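Local coordinates for protein salicylaldehyde dehydrogenase NahF (Pseudomonas putida, PDB 4JZ6) that probably catalyses the NAD+-dependent oxidation of salicylaldehyde to salicylate, a step in the breakdown of naphthalene, at residues S149-Q154 with T484-L489; R39-S44 with I341-S346. One frame throughout, in Å; residues are numbered along the deposited sequence.

In the fold
Interaction 1 pairs two strands of the three-stranded antiparallel sheet that runs on into the second subunit; interaction 2 docks the end of strand 36-40 and the loop after it onto the 341-346 loop, within one chain. They lie on opposite sides of the chain's centre, with centres 47 Å apart and nearest atoms about 31 Å apart, and do not touch. Along the sequence their segments alternate, each contact bridging about 300 residues or more. Neither belongs to the salicylaldehyde pockets. Interaction 2 comes fairly near one, the side chain of Val345 lying about 12 Å from a bound salicylaldehyde, whereas interaction 1 serves the dimer.

Interaction 1 of 2, residues S149-Q154 with T484-L489; sequences SMTLRQ and TELKWL. With EDO (1,2-ethanediol), chain H.
Gln154 reaches Lys487 with its CG anti to the carbonyl carbon (chi1 -61°) and its chain extended beyond, while Lys487 bends at chi3 (-69°) to bring CE round. Lys487 NZ then donates to Gln154 OE1 at 2.9 Å, in the amide plane on a lone pair. A 1,2-ethanediol, probably from the crystallisation liquor, gives the same oxygen a second bond, O2 to Gln154 OE1 at 2.8 Å. On this face of the sheet Met150 and Leu489 lie side by side, SD to CD2 4.0 Å. On the other face Arg153 NH1 hydrogen-bonds Thr484 OG1 at 2.8 Å, tilted from the guanidinium plane, and salt-bridges Asp481; Leu486 CD1 sits 4.0 Å above the centre of the guanidinium. Trp488 NE1 points in its ring plane at Ser149 OG, 2.7 Å and nearly straight (166°). Along the backbones, Met150-Leu489, Leu152-Lys487 and Gln154-Glu485 form the antiparallel hydrogen-bonded pairs. Lys487 NZ also hydrogen-bonds Gly440 O and Ile443 O of the second subunit, whose strand pairs in parallel with Trp488 and Leu489 and so carries the sheet across the dimer interface. Within the chain, strand 148-154 runs between strands 139-140 and 485-491, and Thr151 OG1 takes the N-H of Glu138.

Interaction 2 of 2, residues R39-S44 with I341-S346; sequences RKHPVS and IGPMVS
Arg39 turns the edge of its guanidinium to the backbone carbonyl of Val345, and this pair of N-H donors on one carbonyl oxygen is the tight part of the contact. Arg39 NH2 donates to Val345 O at 2.6 Å, approaching a lone pair in the carbonyl plane, while the oxygen itself lies near the guanidinium plane. Arg39 NH1 adds a weak second bond to the same Val345 O at 3.1 Å, its angle at the hydrogen only 129°. CG of Arg39 stands anti to the backbone N (chi1 168°), and the chain bends at chi2, which sets CD. Arg39 and Val345 side chains cross at about a right angle, NH2 to CG2 3.5 Å. Pro42 packs beside them: its CG comes to 3.3 Å from Met344 O and its CB to 3.4 Å from Val345 O, a carbon edge laid against two carbonyl oxygens.

The contact loosens toward Val43, an exposed residue that brings only CG1 to 4.0 Å from Pro343 CB. Beside it the His41 ring has Pro42 CD over one face near the rim; ND1 accepts the N-H of Ser44 in the ring plane and NE2 makes a weak hydrogen bond to Asp332, so the ring only skirts Pro343.

An alanine in place of Arg39 would probably leave the carbonyl oxygen of Val345 without its two guanidinium donors, and that of Glu106, which also bonds to Arg39 NH2, without one.

The contact thus joins strand 36-40, at the border of its four-stranded sheet within the chain, to the loop between helices 311-327 and 349-362. Arg39 and Val345 both touch Phe193, and Met344 packs on Ser349 and Ile353 of helix 349-362.

Interaction 1 of 2, residues S149-Q154 with T484-L489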
loop_
_atom_site.group_PDB
_atom_site.type_symbol
_atom_site.label_atom_id
_atom_site.label_comp_id
_atom_site.label_asym_id
_atom_site.label_seq_id
_atom_site.Cartn_x
_atom_site.Cartn_y
_atom_site.Cartn_z
ATOM N N SER A 149 -24.667 3.629 7.474
ATOM C CA SER A 149 -23.273 3.789 7.083
ATOM C C SER A 149 -22.634 2.413 6.991
ATOM O O SER A 149 -22.805 1.582 7.883
ATOM C CB SER A 149 -22.509 4.674 8.065
ATOM O OG SER A 149 -21.165 4.831 7.649
ATOM N N MET A 150 -21.901 2.172 5.911
ATOM C CA MET A 150 -21.338 0.856 5.676
ATOM C C MET A 150 -20.110 0.929 4.785
ATOM O O MET A 150 -19.874 1.939 4.121
ATOM C CB MET A 150 -22.380 -0.049 5.019
ATOM C CG MET A 150 -22.691 0.337 3.575
ATOM S SD MET A 150 -24.131 -0.509 2.891
ATOM C CE MET A 150 -25.474 0.287 3.776
ATOM N N THR A 151 -19.330 -0.148 4.782
ATOM C CA THR A 151 -18.235 -0.296 3.837
ATOM C C THR A 151 -18.520 -1.449 2.899
ATOM O O THR A 151 -19.113 -2.451 3.296
ATOM C CB THR A 151 -16.914 -0.586 4.530
ATOM O OG1 THR A 151 -17.045 -1.776 5.318
ATOM C CG2 THR A 151 -16.525 0.577 5.415
ATOM N N LEU A 152 -18.102 -1.299 1.648
ATOM C CA LEU A 152 -18.243 -2.363 0.667
ATOM C C LEU A 152 -16.866 -2.751 0.155
ATOM O O LEU A 152 -15.987 -1.894 0.006
ATOM C CB LEU A 152 -19.112 -1.906 -0.508
ATOM C CG LEU A 152 -20.535 -1.424 -0.227
ATOM C CD1 LEU A 152 -21.255 -1.098 -1.533
ATOM C CD2 LEU A 152 -21.298 -2.472 0.551
ATOM N N ARG A 153 -16.669 -4.042 -0.096
ATOM C CA ARG A 153 -15.470 -4.491 -0.792
ATOM C C ARG A 153 -15.829 -4.984 -2.185
ATOM O O ARG A 153 -16.495 -6.006 -2.345
ATOM C CB ARG A 153 -14.726 -5.548 0.013
ATOM C CG ARG A 153 -14.076 -4.973 1.260
ATOM C CD ARG A 153 -13.013 -5.891 1.808
ATOM N NE ARG A 153 -12.278 -5.264 2.900
ATOM C CZ ARG A 153 -11.245 -4.445 2.727
ATOM N NH1 ARG A 153 -10.821 -4.142 1.499
ATOM N NH2 ARG A 153 -10.638 -3.924 3.786
ATOM N N GLN A 154 -15.391 -4.228 -3.188
ATOM C CA GLN A 154 -15.769 -4.463 -4.581
ATOM C C GLN A 154 -14.540 -4.793 -5.416
ATOM O O GLN A 154 -13.414 -4.628 -4.946
ATOM C CB GLN A 154 -16.447 -3.216 -5.141
ATOM C CG GLN A 154 -17.722 -2.822 -4.424
ATOM C CD GLN A 154 -18.295 -1.533 -4.976
ATOM O OE1 GLN A 154 -17.661 -0.478 -4.890
ATOM N NE2 GLN A 154 -19.487 -1.613 -5.573
ATOM N N THR A 484 -9.229 -5.455 -3.668
ATOM C CA THR A 484 -10.579 -4.928 -3.546
ATOM C C THR A 484 -10.572 -3.420 -3.419
ATOM O O THR A 484 -9.592 -2.823 -2.960
ATOM C CB THR A 484 -11.341 -5.521 -2.335
ATOM O OG1 THR A 484 -10.629 -5.245 -1.115
ATOM C CG2 THR A 484 -11.534 -7.028 -2.504
ATOM N N GLU A 485 -11.665 -2.805 -3.855
ATOM C CA GLU A 485 -11.926 -1.413 -3.534
ATOM C C GLU A 485 -12.702 -1.414 -2.236
ATOM O O GLU A 485 -13.682 -2.154 -2.101
ATOM C CB GLU A 485 -12.769 -0.734 -4.619
ATOM C CG GLU A 485 -12.103 -0.593 -5.976
ATOM C CD GLU A 485 -10.849 0.270 -5.936
ATOM O OE1 GLU A 485 -10.552 0.873 -4.875
ATOM O OE2 GLU A 485 -10.159 0.341 -6.979
ATOM N N LEU A 486 -12.254 -0.612 -1.275
ATOM C CA LEU A 486 -13.014 -0.407 -0.050
ATOM C C LEU A 486 -13.782 0.897 -0.186
ATOM O O LEU A 486 -13.192 1.966 -0.308
ATOM C CB LEU A 486 -12.101 -0.367 1.179
ATOM C CG LEU A 486 -12.813 -0.100 2.508
ATOM C CD1 LEU A 486 -13.710 -1.265 2.886
ATOM C CD2 LEU A 486 -11.805 0.180 3.609
ATOM N N LYS A 487 -15.104 0.800 -0.181
ATOM C CA LYS A 487 -15.944 1.965 -0.392
ATOM C C LYS A 487 -16.788 2.261 0.843
ATOM O O LYS A 487 -17.409 1.367 1.415
ATOM C CB LYS A 487 -16.840 1.749 -1.610
ATOM C CG LYS A 487 -17.836 2.869 -1.846
ATOM C CD LYS A 487 -18.730 2.553 -3.030
ATOM C CE LYS A 487 -17.958 2.602 -4.347
ATOM N NZ LYS A 487 -18.800 2.167 -5.505
ATOM N N TRP A 488 -16.787 3.519 1.264
ATOM C CA TRP A 488 -17.635 3.941 2.361
ATOM C C TRP A 488 -18.912 4.481 1.753
ATOM O O TRP A 488 -18.880 5.472 1.021
ATOM C CB TRP A 488 -16.950 5.018 3.202
ATOM C CG TRP A 488 -17.842 5.616 4.253
ATOM C CD1 TRP A 488 -18.771 4.960 5.019
ATOM C CD2 TRP A 488 -17.906 6.996 4.638
ATOM N NE1 TRP A 488 -19.398 5.849 5.864
ATOM C CE2 TRP A 488 -18.891 7.104 5.646
ATOM C CE3 TRP A 488 -17.220 8.149 4.238
ATOM C CZ2 TRP A 488 -19.201 8.318 6.257
ATOM C CZ3 TRP A 488 -17.533 9.354 4.847
ATOM C CH2 TRP A 488 -18.512 9.428 5.845
ATOM N N LEU A 489 -20.030 3.816 2.040
ATOM C CA LEU A 489 -21.319 4.191 1.464
ATOM C C LEU A 489 -22.346 4.550 2.536
ATOM O O LEU A 489 -22.467 3.864 3.554
ATOM C CB LEU A 489 -21.859 3.068 0.574
ATOM C CG LEU A 489 -23.171 3.339 -0.166
ATOM C CD1 LEU A 489 -23.084 2.839 -1.602
ATOM C CD2 LEU A 489 -24.336 2.684 0.554
HETATM C C1 EDO H . -16.068 -0.957 -9.122
HETATM O O1 EDO H . -16.434 -2.228 -8.569
HETATM C C2 EDO H . -16.602 0.175 -8.247
HETATM O O2 EDO H . -15.891 0.223 -7.002
#

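Interaction 2 of 2, residues R39-S44 with I341-S346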
loop_
_atom_site.group_PDB
_atom_site.type_symbol
_atom_site.label_atom_id
_atom_site.label_comp_id
_atom_site.label_asym_id
_atom_site.label_seq_id
_atom_site.Cartn_x
_atom_site.Cartn_y
_atom_site.Cartn_z
ATOM N N ARG A 39 14.292 -21.125 -23.618
ATOM C CA ARG A 39 14.811 -21.416 -22.294
ATOM C C ARG A 39 15.745 -22.606 -22.455
ATOM O O ARG A 39 15.295 -23.748 -22.558
ATOM C CB ARG A 39 13.671 -21.743 -21.326
ATOM C CG ARG A 39 14.104 -22.347 -19.996
ATOM C CD ARG A 39 15.184 -21.524 -19.313
ATOM N NE ARG A 39 15.503 -22.020 -17.974
ATOM C CZ ARG A 39 16.657 -21.788 -17.351
ATOM N NH1 ARG A 39 17.604 -21.075 -17.948
ATOM N NH2 ARG A 39 16.873 -22.271 -16.134
ATOM N N LYS A 40 17.045 -22.335 -22.522
ATOM C CA LYS A 40 18.025 -23.407 -22.615
ATOM C C LYS A 40 18.388 -23.864 -21.208
ATOM O O LYS A 40 18.348 -23.075 -20.263
ATOM C CB LYS A 40 19.286 -22.944 -23.348
ATOM C CG LYS A 40 19.071 -22.432 -24.766
ATOM C CD LYS A 40 20.359 -21.808 -25.292
ATOM C CE LYS A 40 20.155 -21.093 -26.619
ATOM N NZ LYS A 40 21.344 -20.258 -26.978
ATOM N N HIS A 41 18.728 -25.140 -21.073
ATOM C CA HIS A 41 19.209 -25.676 -19.809
ATOM C C HIS A 41 20.497 -24.953 -19.427
ATOM O O HIS A 41 21.394 -24.792 -20.258
ATOM C CB HIS A 41 19.461 -27.176 -19.946
ATOM C CG HIS A 41 19.781 -27.864 -18.655
ATOM N ND1 HIS A 41 21.070 -28.031 -18.201
ATOM C CD2 HIS A 41 18.976 -28.435 -17.730
ATOM C CE1 HIS A 41 21.047 -28.679 -17.049
ATOM N NE2 HIS A 41 19.789 -28.935 -16.741
ATOM N N PRO A 42 20.589 -24.504 -18.167
ATOM C CA PRO A 42 21.720 -23.683 -17.722
ATOM C C PRO A 42 23.085 -24.390 -17.734
ATOM O O PRO A 42 24.101 -23.697 -17.719
ATOM C CB PRO A 42 21.321 -23.272 -16.301
ATOM C CG PRO A 42 20.342 -24.294 -15.871
ATOM C CD PRO A 42 19.597 -24.701 -17.097
ATOM N N VAL A 43 23.133 -25.719 -17.774
ATOM C CA VAL A 43 24.436 -26.381 -17.857
ATOM C C VAL A 43 24.694 -27.108 -19.185
ATOM O O VAL A 43 25.830 -27.130 -19.663
ATOM C CB VAL A 43 24.748 -27.288 -16.614
ATOM C CG1 VAL A 43 23.626 -27.222 -15.586
ATOM C CG2 VAL A 43 25.040 -28.723 -17.019
ATOM N N SER A 44 23.649 -27.672 -19.792
ATOM C CA SER A 44 23.813 -28.461 -21.021
ATOM C C SER A 44 23.635 -27.616 -22.282
ATOM O O SER A 44 24.072 -28.012 -23.372
ATOM C CB SER A 44 22.830 -29.639 -21.053
ATOM O OG SER A 44 21.526 -29.212 -21.418
ATOM N N ILE A 341 20.262 -30.868 -4.031
ATOM C CA ILE A 341 20.871 -29.699 -4.650
ATOM C C ILE A 341 20.875 -29.827 -6.175
ATOM O O ILE A 341 21.805 -30.387 -6.760
ATOM C CB ILE A 341 22.324 -29.485 -4.159
ATOM C CG1 ILE A 341 22.432 -29.730 -2.650
ATOM C CG2 ILE A 341 22.814 -28.088 -4.528
ATOM C CD1 ILE A 341 21.775 -28.677 -1.810
ATOM N N GLY A 342 19.830 -29.317 -6.814
ATOM C CA GLY A 342 19.770 -29.292 -8.263
ATOM C C GLY A 342 20.622 -28.176 -8.835
ATOM O O GLY A 342 21.289 -27.458 -8.094
ATOM N N PRO A 343 20.628 -28.034 -10.167
ATOM C CA PRO A 343 21.374 -26.914 -10.746
ATOM C C PRO A 343 20.657 -25.595 -10.498
ATOM O O PRO A 343 19.437 -25.579 -10.349
ATOM C CB PRO A 343 21.395 -27.243 -12.241
ATOM C CG PRO A 343 20.210 -28.133 -12.453
ATOM C CD PRO A 343 20.099 -28.945 -11.196
ATOM N N MET A 344 21.409 -24.503 -10.441
ATOM C CA MET A 344 20.814 -23.178 -10.328
ATOM C C MET A 344 20.190 -22.780 -11.654
ATOM O O MET A 344 20.294 -23.511 -12.633
ATOM C CB MET A 344 21.849 -22.156 -9.865
ATOM C CG MET A 344 22.331 -22.429 -8.458
ATOM S SD MET A 344 23.550 -21.265 -7.836
ATOM C CE MET A 344 24.904 -21.545 -8.976
ATOM N N VAL A 345 19.538 -21.623 -11.688
ATOM C CA VAL A 345 18.675 -21.269 -12.815
ATOM C C VAL A 345 19.428 -20.805 -14.059
ATOM O O VAL A 345 18.976 -21.026 -15.183
ATOM C CB VAL A 345 17.622 -20.197 -12.411
ATOM C CG1 VAL A 345 18.287 -18.853 -12.150
ATOM C CG2 VAL A 345 16.554 -20.054 -13.479
ATOM N N SER A 346 20.581 -20.177 -13.861
ATOM C CA SER A 346 21.267 -19.501 -14.953
ATOM C C SER A 346 22.773 -19.671 -14.849
ATOM O O SER A 346 23.316 -19.723 -13.745
ATOM C CB SER A 346 20.910 -18.012 -14.935
ATOM O OG SER A 346 21.610 -17.283 -15.929
#